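Local coordinates for protein diol-dehydratase (Roseburia inulinivorans, PDB 5I2A) that probably dehydrates 1,2-propanediol without vitamin B12, as a member of the glycyl radical enzyme family, at residues N739-L744 with R778-Q783; E414-A419 with Q784-Q789; Y656-D661 with F729-P734; V719-G724 with L754-M759; L381-W386 with G406-Y411. All blocks are in the same frame, centred on the assembly; numbering follows the deposited sequence.

Contact 1. Residues N739-L744 with R778-Q783; sequences NSVAKL and RGYFDQ
The Tyr780 ring turns an edge to the backbone of Ala742, whose N lies near the ring plane 3.8 Å from CE1, while Val741 CG1 comes at it obliquely, 3.5 Å from Tyr780 OH. The Tyr780 ring also meets Phe755 edge-to-face. The contact pairs the last turns of helix 734-741 and helix 766-781, both in the glycine radical part of the chain. Next to it, the amides of Asn739 and Gln783 are turned 73° apart. Gln783 NE2 donates to Asn739 OD1 (2.8 Å, N-H...O 162°), with OD1 close to the plane of the Gln783 amide. Its other N-H goes back to Gly779 O, 3.1 Å from NE2, so one amide nitrogen ties the final turn of its own helix to the neighbouring one. Ala742 CB, within the type I turn from Val741 to Leu744, rests 3.6 Å from Gln783 CB. The other end of the Asn739 amide, ND2, is hydrogen-bonded to Asp659 OD2. A water completes the polar link, donating to Asn739 O at 2.7 Å and to Gln783 OE1 at 2.6 Å.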
# COMPACT_ATOMS: atom_id res chain seq x y z
N ASN A 739 32.63 36.61 -7.50
CA ASN A 739 32.11 37.04 -8.79
C ASN A 739 31.88 35.84 -9.73
O ASN A 739 30.85 35.76 -10.39
CB ASN A 739 33.04 38.07 -9.46
CG ASN A 739 33.06 39.43 -8.75
OD1 ASN A 739 32.25 39.71 -7.86
ND2 ASN A 739 33.98 40.28 -9.16
N SER A 740 32.84 34.92 -9.77
CA SER A 740 32.69 33.72 -10.59
C SER A 740 31.51 32.87 -10.15
O SER A 740 30.69 32.46 -10.96
CB SER A 740 33.95 32.84 -10.55
OG SER A 740 35.01 33.36 -11.32
N VAL A 741 31.44 32.60 -8.85
CA VAL A 741 30.46 31.65 -8.32
C VAL A 741 29.05 32.22 -8.47
O VAL A 741 28.10 31.49 -8.70
CB VAL A 741 30.75 31.30 -6.85
CG1 VAL A 741 29.68 30.38 -6.28
CG2 VAL A 741 32.14 30.63 -6.71
N ALA A 742 28.93 33.55 -8.39
CA ALA A 742 27.62 34.19 -8.60
C ALA A 742 27.15 34.14 -10.05
O ALA A 742 26.01 34.50 -10.31
CB ALA A 742 27.65 35.61 -8.12
N LYS A 743 27.98 33.70 -10.98
CA LYS A 743 27.52 33.57 -12.38
C LYS A 743 26.68 32.30 -12.60
O LYS A 743 26.01 32.17 -13.62
CB LYS A 743 28.71 33.59 -13.34
CG LYS A 743 29.45 34.95 -13.33
CD LYS A 743 30.78 34.89 -14.06
CE LYS A 743 31.56 36.20 -13.90
NZ LYS A 743 32.95 36.10 -14.42
N LEU A 744 26.72 31.38 -11.65
CA LEU A 744 25.83 30.23 -11.70
C LEU A 744 24.39 30.67 -11.46
O LEU A 744 24.16 31.70 -10.81
CB LEU A 744 26.22 29.19 -10.65
CG LEU A 744 27.63 28.62 -10.64
CD1 LEU A 744 27.72 27.61 -9.53
CD2 LEU A 744 27.94 27.99 -11.98
N ARG A 778 28.03 40.34 1.60
CA ARG A 778 27.03 41.13 0.91
C ARG A 778 27.34 41.33 -0.58
O ARG A 778 26.44 41.36 -1.40
CB ARG A 778 26.86 42.49 1.58
CG ARG A 778 26.15 42.39 2.91
CD ARG A 778 25.49 43.71 3.24
NE ARG A 778 24.69 43.66 4.46
CZ ARG A 778 23.47 43.15 4.54
NH1 ARG A 778 22.89 42.60 3.48
NH2 ARG A 778 22.81 43.18 5.69
N GLY A 779 28.62 41.44 -0.94
CA GLY A 779 29.00 41.56 -2.34
C GLY A 779 28.58 40.36 -3.17
O GLY A 779 28.14 40.49 -4.31
N TYR A 780 28.72 39.17 -2.59
CA TYR A 780 28.26 37.93 -3.21
C TYR A 780 26.73 37.85 -3.22
O TYR A 780 26.13 37.53 -4.25
CB TYR A 780 28.85 36.73 -2.45
CG TYR A 780 28.41 35.38 -2.91
CD1 TYR A 780 28.72 34.92 -4.18
CD2 TYR A 780 27.70 34.54 -2.07
CE1 TYR A 780 28.33 33.65 -4.60
CE2 TYR A 780 27.30 33.27 -2.48
CZ TYR A 780 27.62 32.84 -3.74
OH TYR A 780 27.23 31.60 -4.16
N PHE A 781 26.11 38.16 -2.09
CA PHE A 781 24.65 38.08 -2.00
C PHE A 781 23.99 39.09 -2.96
O PHE A 781 22.95 38.80 -3.55
CB PHE A 781 24.17 38.31 -0.55
CG PHE A 781 24.35 37.10 0.36
CD1 PHE A 781 24.93 35.93 -0.11
CD2 PHE A 781 23.93 37.15 1.68
CE1 PHE A 781 25.08 34.83 0.74
CE2 PHE A 781 24.08 36.07 2.52
CZ PHE A 781 24.66 34.90 2.06
N ASP A 782 24.62 40.25 -3.15
CA ASP A 782 24.10 41.27 -4.07
C ASP A 782 24.17 40.83 -5.53
O ASP A 782 23.56 41.45 -6.40
CB ASP A 782 24.87 42.58 -3.93
CG ASP A 782 24.50 43.34 -2.68
OD1 ASP A 782 23.46 43.02 -2.07
OD2 ASP A 782 25.26 44.23 -2.29
N GLN A 783 24.93 39.77 -5.80
CA GLN A 783 24.97 39.19 -7.13
C GLN A 783 24.15 37.89 -7.20
O GLN A 783 24.32 37.09 -8.11
CB GLN A 783 26.42 38.95 -7.55
CG GLN A 783 27.26 40.22 -7.66
CD GLN A 783 28.70 39.93 -8.03
OE1 GLN A 783 29.03 39.78 -9.21
NE2 GLN A 783 29.56 39.83 -7.03
O HOH W 1 29.19 37.85 -10.98

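Contact 2. Residues E414-A419 with Q784-Q789; sequences EVIIPA and QGMHMQ
A Schellman motif closes helix 766-781, and its C-prime residue, Gln784, packs directly against Val415 of helix 413-422. The contact thus brings a helix of the pyruvate formate lyase-like part against the glycine radical part. Gln784 has a positive phi (76°), and the motif is completed by backbone bonds from Gly785 N to Tyr780 O and from Gln784 N to Phe781 O; the chain then runs through Met786 into strand 787-792. Val415 points its side chain at this turn. Its CG2 approaches the backbone, 3.4 Å from Gln784 O and 3.7 Å from Gly785 O, and also meets Gln784 CB at 3.9 Å. No hydrogen bond crosses between the two segments, and apolar branches do the joining. With chi1 and chi2 both anti (-179°), Met786 runs straight out to SD, then bends at chi3, which swings the methyl CE to Val415 CG1, 4.1 Å away. Nearer the backbone, Met786 CG lies 3.7 Å from Ile416 CG1. Both residues cross the methionine at about a right angle, its shaft touched by Ile416 and its tip by Val415, neighbours in the helix. Asn412, at the end of strand 409-412 just before helix 413-422, supplies the polar link nearby: its ND2 bonds Gly785 O, and its backbone pairs with Met786. Beyond CG1, the methyl CD1 of Ile416 also reaches Met786 CG, at 4.0 Å.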
# COMPACT_ATOMS: atom_id res chain seq x y z
N GLU A 414 17.15 37.25 0.16
CA GLU A 414 16.71 37.90 -1.07
C GLU A 414 16.69 36.97 -2.27
O GLU A 414 16.01 37.23 -3.26
CB GLU A 414 17.57 39.13 -1.37
CG GLU A 414 16.91 40.43 -0.92
CD GLU A 414 17.33 40.82 0.48
OE1 GLU A 414 18.46 40.49 0.85
OE2 GLU A 414 16.54 41.45 1.20
N VAL A 415 17.45 35.89 -2.19
CA VAL A 415 17.44 34.85 -3.22
C VAL A 415 16.55 33.68 -2.81
O VAL A 415 15.83 33.12 -3.63
CB VAL A 415 18.87 34.33 -3.51
CG1 VAL A 415 18.85 33.05 -4.32
CG2 VAL A 415 19.66 35.41 -4.22
N ILE A 416 16.60 33.30 -1.54
CA ILE A 416 15.91 32.10 -1.09
C ILE A 416 14.39 32.29 -1.10
O ILE A 416 13.67 31.43 -1.54
CB ILE A 416 16.39 31.69 0.31
CG1 ILE A 416 17.83 31.15 0.21
CG2 ILE A 416 15.44 30.68 0.95
CD1 ILE A 416 18.48 30.88 1.55
N ILE A 417 13.92 33.45 -0.64
CA ILE A 417 12.49 33.72 -0.57
C ILE A 417 11.82 33.67 -1.95
O ILE A 417 10.84 32.96 -2.12
CB ILE A 417 12.23 35.07 0.17
CG1 ILE A 417 12.48 34.87 1.67
CG2 ILE A 417 10.83 35.59 -0.10
CD1 ILE A 417 12.56 36.13 2.46
N PRO A 418 12.37 34.37 -2.96
CA PRO A 418 11.76 34.18 -4.28
C PRO A 418 11.89 32.75 -4.83
O PRO A 418 10.98 32.29 -5.53
CB PRO A 418 12.54 35.16 -5.17
CG PRO A 418 12.99 36.22 -4.24
CD PRO A 418 13.33 35.49 -2.96
N ALA A 419 12.98 32.05 -4.52
CA ALA A 419 13.12 30.68 -5.03
C ALA A 419 12.01 29.79 -4.46
O ALA A 419 11.43 28.98 -5.18
CB ALA A 419 14.50 30.10 -4.71
N GLN A 784 23.28 37.71 -6.21
CA GLN A 784 22.30 36.62 -6.14
C GLN A 784 22.92 35.27 -5.73
O GLN A 784 22.36 34.21 -6.00
CB GLN A 784 21.53 36.46 -7.46
CG GLN A 784 20.49 37.57 -7.69
CD GLN A 784 21.14 38.94 -7.88
OE1 GLN A 784 21.91 39.14 -8.80
NE2 GLN A 784 20.84 39.86 -6.97
N GLY A 785 24.08 35.31 -5.08
CA GLY A 785 24.60 34.12 -4.42
C GLY A 785 23.65 33.72 -3.30
O GLY A 785 22.99 34.58 -2.72
N MET A 786 23.58 32.44 -2.98
CA MET A 786 22.59 31.98 -2.01
C MET A 786 23.14 31.80 -0.58
O MET A 786 22.44 32.00 0.41
CB MET A 786 21.96 30.67 -2.49
CG MET A 786 20.88 30.12 -1.57
SD MET A 786 20.14 28.56 -2.13
CE MET A 786 19.46 29.06 -3.71
N HIS A 787 24.39 31.40 -0.49
CA HIS A 787 24.94 30.93 0.78
C HIS A 787 26.46 31.04 0.82
O HIS A 787 27.12 30.83 -0.19
CB HIS A 787 24.54 29.47 1.02
CG HIS A 787 25.46 28.75 1.93
ND1 HIS A 787 26.64 28.17 1.50
CD2 HIS A 787 25.43 28.56 3.27
CE1 HIS A 787 27.26 27.63 2.52
NE2 HIS A 787 26.55 27.85 3.61
N MET A 788 27.00 31.36 2.00
CA MET A 788 28.45 31.33 2.22
C MET A 788 28.75 30.87 3.63
O MET A 788 27.99 31.15 4.56
CB MET A 788 29.09 32.71 2.01
CG MET A 788 29.42 33.06 0.59
SD MET A 788 30.42 34.58 0.51
CE MET A 788 32.09 33.93 0.37
N GLN A 789 29.88 30.20 3.80
CA GLN A 789 30.35 29.80 5.13
C GLN A 789 31.87 29.68 5.15
O GLN A 789 32.50 29.47 4.12
CB GLN A 789 29.72 28.48 5.55
CG GLN A 789 30.12 27.35 4.64
CD GLN A 789 29.36 26.05 4.92
OE1 GLN A 789 29.93 24.97 4.79
NE2 GLN A 789 28.10 26.16 5.31

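Contact 3. Residues Y656-D661 with F729-P734; sequences YGNDID and FDISGP
The amide of Asn658 lies against the backbone of the loop 729-734 so that both its ends are used at once. ND2 points at Phe729 O, 2.9 Å away in a nearly straight bond (175°), with that oxygen in the plane of the amide. OD1 takes two bonds in its own plane, one on each lone pair: Ile731 N at 2.9 Å, on the side of ND2, and Ser732 OG at 2.7 Å, on the side of CB. The chi2 of -84° sets the amide plane across the chain and places the two ends opposite the C=O and N-H that flank Asp730. With three bonds from one side chain, rotation of the amide is fixed; ND2 additionally donates to Lys655 O. Beside it the backbone of Gly657 passes close to Asp730, its O 3.6 Å from Asp730 CB. The carboxylate of Asp730 leads elsewhere, to Thr837 OG1 and Gln839 NE2. A water fills the next position, donating to Gly657 O at 2.7 Å and to Gly733 O at 3.0 Å while accepting from Ser732 N at 2.8 Å. Neither segment is regular; Ile660 and Gly733 are the N-cap residues of the helices that follow. Side-chain-to-backbone hydrogen bonding on either side of one residue, Asp730, thus joins the loop before helix 661-678, in the pyruvate formate lyase-like range, to the loop before helix 734-741, in the glycine radical range.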
# COMPACT_ATOMS: atom_id res chain seq x y z
N TYR A 656 38.03 28.53 -13.36
CA TYR A 656 36.82 28.96 -12.67
C TYR A 656 37.21 29.51 -11.31
O TYR A 656 38.02 28.91 -10.62
CB TYR A 656 35.84 27.79 -12.56
CG TYR A 656 34.59 28.01 -11.71
CD1 TYR A 656 33.60 28.91 -12.11
CD2 TYR A 656 34.37 27.26 -10.56
CE1 TYR A 656 32.44 29.07 -11.36
CE2 TYR A 656 33.21 27.41 -9.81
CZ TYR A 656 32.26 28.32 -10.21
OH TYR A 656 31.12 28.49 -9.47
N GLY A 657 36.66 30.66 -10.93
CA GLY A 657 36.95 31.23 -9.63
C GLY A 657 37.88 32.43 -9.68
O GLY A 657 38.39 32.89 -8.65
N ASN A 658 38.12 32.93 -10.88
CA ASN A 658 38.98 34.09 -11.07
C ASN A 658 38.30 35.18 -11.88
O ASN A 658 38.96 36.04 -12.45
CB ASN A 658 40.29 33.67 -11.75
CG ASN A 658 41.09 32.69 -10.93
OD1 ASN A 658 41.83 33.08 -10.04
ND2 ASN A 658 40.91 31.41 -11.20
N ASP A 659 36.97 35.12 -11.94
CA ASP A 659 36.16 36.14 -12.61
C ASP A 659 36.52 36.24 -14.10
O ASP A 659 36.50 37.31 -14.68
CB ASP A 659 36.34 37.50 -11.90
CG ASP A 659 35.21 38.48 -12.19
OD1 ASP A 659 34.21 38.09 -12.82
OD2 ASP A 659 35.31 39.63 -11.74
N ILE A 660 36.86 35.10 -14.69
CA ILE A 660 37.11 35.01 -16.12
C ILE A 660 35.84 34.52 -16.82
O ILE A 660 35.45 33.37 -16.67
CB ILE A 660 38.27 34.05 -16.45
CG1 ILE A 660 39.53 34.39 -15.63
CG2 ILE A 660 38.54 34.03 -17.96
CD1 ILE A 660 40.16 35.73 -15.95
N ASP A 661 35.19 35.39 -17.58
CA ASP A 661 33.87 35.08 -18.15
C ASP A 661 33.84 33.82 -19.01
O ASP A 661 32.89 33.05 -18.93
CB ASP A 661 33.36 36.25 -18.99
CG ASP A 661 32.84 37.38 -18.15
OD1 ASP A 661 32.61 37.15 -16.94
OD2 ASP A 661 32.67 38.49 -18.68
N PHE A 729 43.10 26.79 -7.37
CA PHE A 729 42.82 27.32 -8.71
C PHE A 729 42.31 28.75 -8.64
O PHE A 729 42.44 29.51 -9.61
CB PHE A 729 41.79 26.44 -9.45
CG PHE A 729 42.38 25.21 -10.10
CD1 PHE A 729 43.71 24.87 -9.91
CD2 PHE A 729 41.59 24.41 -10.91
CE1 PHE A 729 44.25 23.74 -10.52
CE2 PHE A 729 42.11 23.28 -11.52
CZ PHE A 729 43.45 22.94 -11.32
N ASP A 730 41.72 29.12 -7.52
CA ASP A 730 41.26 30.49 -7.33
C ASP A 730 42.40 31.33 -6.75
O ASP A 730 42.67 31.29 -5.55
CB ASP A 730 40.02 30.54 -6.43
CG ASP A 730 40.19 29.75 -5.14
OD1 ASP A 730 40.78 28.65 -5.17
OD2 ASP A 730 39.74 30.23 -4.09
N ILE A 731 43.07 32.08 -7.62
CA ILE A 731 44.29 32.77 -7.23
C ILE A 731 44.17 34.29 -7.37
O ILE A 731 45.18 34.98 -7.39
CB ILE A 731 45.49 32.31 -8.08
CG1 ILE A 731 45.23 32.58 -9.56
CG2 ILE A 731 45.78 30.83 -7.82
CD1 ILE A 731 46.40 32.25 -10.47
N SER A 732 42.95 34.79 -7.44
CA SER A 732 42.74 36.21 -7.67
C SER A 732 42.04 36.88 -6.50
O SER A 732 41.54 37.98 -6.63
CB SER A 732 41.95 36.43 -8.95
OG SER A 732 42.55 35.72 -10.02
N GLY A 733 42.01 36.22 -5.35
CA GLY A 733 41.40 36.80 -4.16
C GLY A 733 39.91 36.53 -4.08
O GLY A 733 39.30 36.09 -5.06
N PRO A 734 39.31 36.79 -2.92
CA PRO A 734 37.95 36.36 -2.60
C PRO A 734 36.87 37.09 -3.41
O PRO A 734 35.88 36.46 -3.76
CB PRO A 734 37.80 36.66 -1.11
CG PRO A 734 38.83 37.72 -0.82
CD PRO A 734 39.98 37.44 -1.77
O HOH W 2 40.26 34.06 -7.03

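Contact 4. Residues V719-G724 with L754-M759; sequences VADGVG and LFNMKM
Asn756 ND2 donates to Asp721 OD2 at 2.7 Å, in a fairly straight bond (163°) that uses the anti lone pair of the oxygen, the one away from its partner OD1. The carboxylate and amide planes are 34° apart. Asp721 can reach there because its CG sits between the backbone N and the carbonyl carbon (chi1 49°), and ND2 has a second partner in Val815 O. One residue on, the backbone turns. Asp721 to Gly724 form a type II' beta turn with Gly722 at positive phi, and this turn packs on the residues leading into strand 756-759, an outermost strand of the five-stranded sheet. Leu754 O takes the N-H of Val723 at 2.9 Å, nearly along the C=O axis, and Gly722 CA adds a CA-H...O contact at 3.4 Å. Between turn and strand a water bridges the two ends of the turn, donating to Asp721 O at 2.6 Å and weakly accepting from Gly724 N, and it also accepts from Asn756 N at 2.9 Å. Val723 CG2 comes to 4.2 Å from Phe755 CB, and Val723 O is held by Tyr656 OH. Gly724, which has no side chain, lets its CA approach Phe755 CD1 at 3.8 Å.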
# COMPACT_ATOMS: atom_id res chain seq x y z
N VAL A 719 36.76 15.60 -5.58
CA VAL A 719 36.20 16.63 -6.46
C VAL A 719 35.92 17.86 -5.60
O VAL A 719 36.07 17.81 -4.39
CB VAL A 719 34.92 16.15 -7.18
CG1 VAL A 719 35.25 15.02 -8.13
CG2 VAL A 719 33.86 15.71 -6.18
N ALA A 720 35.54 18.97 -6.22
CA ALA A 720 35.27 20.21 -5.49
C ALA A 720 34.14 20.08 -4.47
O ALA A 720 33.24 19.25 -4.60
CB ALA A 720 34.95 21.34 -6.47
N ASP A 721 34.20 20.92 -3.44
CA ASP A 721 33.16 20.95 -2.44
C ASP A 721 32.17 22.05 -2.77
O ASP A 721 32.52 23.22 -2.70
CB ASP A 721 33.75 21.16 -1.04
CG ASP A 721 34.75 22.31 -0.99
OD1 ASP A 721 35.66 22.37 -1.84
OD2 ASP A 721 34.64 23.16 -0.09
N GLY A 722 30.96 21.67 -3.14
CA GLY A 722 29.91 22.63 -3.44
C GLY A 722 30.03 23.32 -4.79
O GLY A 722 30.38 22.69 -5.78
N VAL A 723 29.72 24.62 -4.82
CA VAL A 723 29.79 25.39 -6.06
C VAL A 723 31.04 26.27 -6.14
O VAL A 723 31.24 26.96 -7.12
CB VAL A 723 28.52 26.29 -6.24
CG1 VAL A 723 27.28 25.44 -6.32
CG2 VAL A 723 28.40 27.28 -5.10
N GLY A 724 31.88 26.24 -5.11
CA GLY A 724 33.11 27.03 -5.11
C GLY A 724 34.19 26.49 -6.05
O GLY A 724 34.10 25.37 -6.55
N LEU A 754 26.00 25.45 -1.92
CA LEU A 754 26.97 25.64 -0.85
C LEU A 754 28.27 26.24 -1.37
O LEU A 754 28.92 25.68 -2.26
CB LEU A 754 27.25 24.31 -0.14
CG LEU A 754 28.26 24.38 1.01
CD1 LEU A 754 27.89 23.39 2.12
CD2 LEU A 754 29.68 24.10 0.54
N PHE A 755 28.66 27.35 -0.77
CA PHE A 755 29.92 28.03 -1.11
C PHE A 755 30.82 28.08 0.13
O PHE A 755 30.56 28.86 1.06
CB PHE A 755 29.63 29.44 -1.66
CG PHE A 755 30.85 30.17 -2.21
CD1 PHE A 755 32.08 29.53 -2.37
CD2 PHE A 755 30.75 31.52 -2.56
CE1 PHE A 755 33.18 30.22 -2.88
CE2 PHE A 755 31.85 32.21 -3.07
CZ PHE A 755 33.06 31.56 -3.23
N ASN A 756 31.84 27.23 0.14
CA ASN A 756 32.89 27.25 1.16
C ASN A 756 33.98 28.26 0.85
O ASN A 756 34.47 28.32 -0.27
CB ASN A 756 33.57 25.88 1.27
CG ASN A 756 32.93 24.98 2.29
OD1 ASN A 756 32.37 25.44 3.29
ND2 ASN A 756 33.02 23.67 2.06
N MET A 757 34.42 28.99 1.87
CA MET A 757 35.63 29.78 1.75
C MET A 757 36.48 29.68 3.02
O MET A 757 35.95 29.56 4.12
CB MET A 757 35.29 31.24 1.43
CG MET A 757 36.48 32.11 1.13
SD MET A 757 36.06 33.78 0.60
CE MET A 757 35.61 33.52 -1.10
N LYS A 758 37.80 29.69 2.87
CA LYS A 758 38.69 29.66 4.03
C LYS A 758 39.47 30.98 4.13
O LYS A 758 40.11 31.40 3.16
CB LYS A 758 39.64 28.45 3.97
CG LYS A 758 40.64 28.36 5.12
CD LYS A 758 41.31 26.97 5.22
CE LYS A 758 42.06 26.65 3.95
NZ LYS A 758 42.70 25.30 3.96
N MET A 759 39.39 31.62 5.29
CA MET A 759 40.09 32.89 5.53
C MET A 759 41.25 32.66 6.46
O MET A 759 41.14 31.91 7.42
CB MET A 759 39.17 33.94 6.17
CG MET A 759 37.76 34.00 5.62
SD MET A 759 37.79 34.42 3.90
CE MET A 759 38.47 36.08 4.00
O HOH W 3 32.51 25.73 -2.19

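Contact 5. Residues L381-W386 with G406-Y411; sequences LSIRVW and GLPAYY
Tyr411 leaves its strand with CB beside Ile383 O, and its ring then runs along Ser382, so that CB, CD2 and CE2 in turn meet strand 380-385. The two strands, 380-385 and 409-412, are the parallel pair of a beta-alpha-beta unit joined through helix 391-402. Tyr411 CB is 3.9 Å from Ile383 O, and this oxygen lies in the ring plane at the edge, 3.7 Å from CD2. CE2 comes 3.3 Å from Ser382 OG, which is hydrogen-bonded to Asn346 OD1 on the neighbouring strand. The tip, OH, goes on to Cys438 O. The chi1 of -60° places the ring anti to the carbonyl carbon, on the face it shares with Ser382, Ala409 and Arg384. Four backbone bonds run alternately between the strands: Ala409 N to Leu381 O, Ile383 N to Ala409 O, Tyr411 N to Ile383 O, and Val385 N to Tyr411 O, the last the shortest at 2.8 Å. The short strand axes of 381-385 and 409-411 differ in direction by 28°. The opposite face holds Ile383 and Tyr410: Ile383 CG2 approaches Tyr410 CD2 obliquely at 3.4 Å and Pro408 CG at 3.6 Å, with a cis peptide before that proline. Tyr410 OH is bonded to Thr401 OG1 on the connecting helix. Farther along, Val385 CG2 sits at the edge of the Tyr410 ring, 4.1 Å from CD2.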
# COMPACT_ATOMS: atom_id res chain seq x y z
N LEU A 381 24.46 26.03 13.51
CA LEU A 381 23.94 27.38 13.64
C LEU A 381 23.98 28.14 12.32
O LEU A 381 24.98 28.14 11.60
CB LEU A 381 24.73 28.15 14.71
CG LEU A 381 24.17 29.52 15.04
CD1 LEU A 381 22.83 29.38 15.74
CD2 LEU A 381 25.16 30.30 15.92
N SER A 382 22.89 28.81 12.03
CA SER A 382 22.76 29.56 10.80
C SER A 382 22.24 30.97 11.05
O SER A 382 21.60 31.23 12.07
CB SER A 382 21.84 28.82 9.84
OG SER A 382 22.35 27.55 9.54
N ILE A 383 22.47 31.86 10.10
CA ILE A 383 21.86 33.17 10.18
C ILE A 383 21.23 33.55 8.83
O ILE A 383 21.81 33.32 7.77
CB ILE A 383 22.88 34.25 10.64
CG1 ILE A 383 22.19 35.62 10.77
CG2 ILE A 383 24.09 34.31 9.70
CD1 ILE A 383 23.03 36.65 11.54
N ARG A 384 20.02 34.09 8.89
CA ARG A 384 19.38 34.63 7.71
C ARG A 384 19.80 36.09 7.54
O ARG A 384 19.56 36.91 8.41
CB ARG A 384 17.86 34.52 7.82
CG ARG A 384 17.31 33.13 7.58
CD ARG A 384 15.79 33.08 7.74
NE ARG A 384 15.11 34.17 7.04
CZ ARG A 384 13.79 34.31 6.99
NH1 ARG A 384 12.99 33.42 7.58
NH2 ARG A 384 13.27 35.34 6.36
N VAL A 385 20.43 36.39 6.41
CA VAL A 385 20.84 37.74 6.07
C VAL A 385 19.84 38.36 5.09
O VAL A 385 19.45 37.73 4.10
CB VAL A 385 22.25 37.74 5.42
CG1 VAL A 385 22.68 39.17 5.04
CG2 VAL A 385 23.26 37.10 6.34
N TRP A 386 19.40 39.58 5.38
CA TRP A 386 18.57 40.34 4.43
C TRP A 386 18.95 41.82 4.49
O TRP A 386 19.73 42.22 5.35
CB TRP A 386 17.07 40.12 4.70
CG TRP A 386 16.52 40.84 5.89
CD1 TRP A 386 16.82 40.62 7.20
CD2 TRP A 386 15.52 41.86 5.87
NE1 TRP A 386 16.09 41.45 8.00
CE2 TRP A 386 15.28 42.23 7.21
CE3 TRP A 386 14.81 42.50 4.85
CZ2 TRP A 386 14.36 43.22 7.56
CZ3 TRP A 386 13.89 43.50 5.20
CH2 TRP A 386 13.68 43.84 6.54
N GLY A 406 33.41 27.88 12.49
CA GLY A 406 32.73 27.67 11.23
C GLY A 406 31.27 28.08 11.24
O GLY A 406 30.54 27.83 10.28
N LEU A 407 30.87 28.75 12.31
CA LEU A 407 29.48 29.15 12.52
C LEU A 407 29.33 30.68 12.62
O LEU A 407 30.28 31.38 12.94
CB LEU A 407 28.93 28.50 13.80
CG LEU A 407 28.99 26.97 13.90
CD1 LEU A 407 28.50 26.52 15.28
CD2 LEU A 407 28.16 26.31 12.80
N PRO A 408 28.13 31.20 12.31
CA PRO A 408 27.02 30.48 11.68
C PRO A 408 27.30 30.38 10.20
O PRO A 408 28.24 31.02 9.74
CB PRO A 408 25.82 31.38 11.95
CG PRO A 408 26.43 32.78 11.99
CD PRO A 408 27.82 32.62 12.54
N ALA A 409 26.53 29.57 9.49
CA ALA A 409 26.50 29.66 8.03
C ALA A 409 25.57 30.82 7.66
O ALA A 409 24.63 31.11 8.39
CB ALA A 409 26.02 28.35 7.41
N TYR A 410 25.84 31.47 6.53
CA TYR A 410 25.13 32.67 6.11
C TYR A 410 24.23 32.39 4.90
O TYR A 410 24.70 31.85 3.90
CB TYR A 410 26.14 33.80 5.77
CG TYR A 410 26.99 34.20 6.97
CD1 TYR A 410 28.10 33.45 7.36
CD2 TYR A 410 26.67 35.32 7.73
CE1 TYR A 410 28.86 33.80 8.47
CE2 TYR A 410 27.42 35.68 8.84
CZ TYR A 410 28.52 34.92 9.21
OH TYR A 410 29.25 35.27 10.31
N TYR A 411 22.96 32.77 5.00
CA TYR A 411 21.96 32.49 3.96
C TYR A 411 21.28 33.78 3.48
O TYR A 411 20.96 34.66 4.26
CB TYR A 411 20.91 31.49 4.46
CG TYR A 411 21.55 30.16 4.86
CD1 TYR A 411 21.72 29.14 3.93
CD2 TYR A 411 22.04 29.97 6.14
CE1 TYR A 411 22.34 27.94 4.28
CE2 TYR A 411 22.66 28.78 6.51
CZ TYR A 411 22.80 27.77 5.58
OH TYR A 411 23.43 26.61 5.95

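Contact 5 comes first along the chain, followed by contact 3 and then contact 1; contacts 3 and 4 interleave, as do contacts 1 and 4. Contact 2 spans 365 residues and encloses contacts 1, 3 and 4. Contacts 2, 4 and 5, centres 11 to 15 Å apart, reach one sheet, in which strand 409-412 runs antiparallel to strand 787-792, consistent with the junction of the two halves of the glycyl radical enzyme barrel. Contact 1, 10 Å from contact 2, joins the ends of helices 734-741 and 766-781; the centre of contact 3 lies about 12 Å from that of contact 1. Contacts 2 and 3 join the glycine radical region to the pyruvate formate lyase-like part; contacts 1 and 4 are internal to the former, contact 5 to the latter.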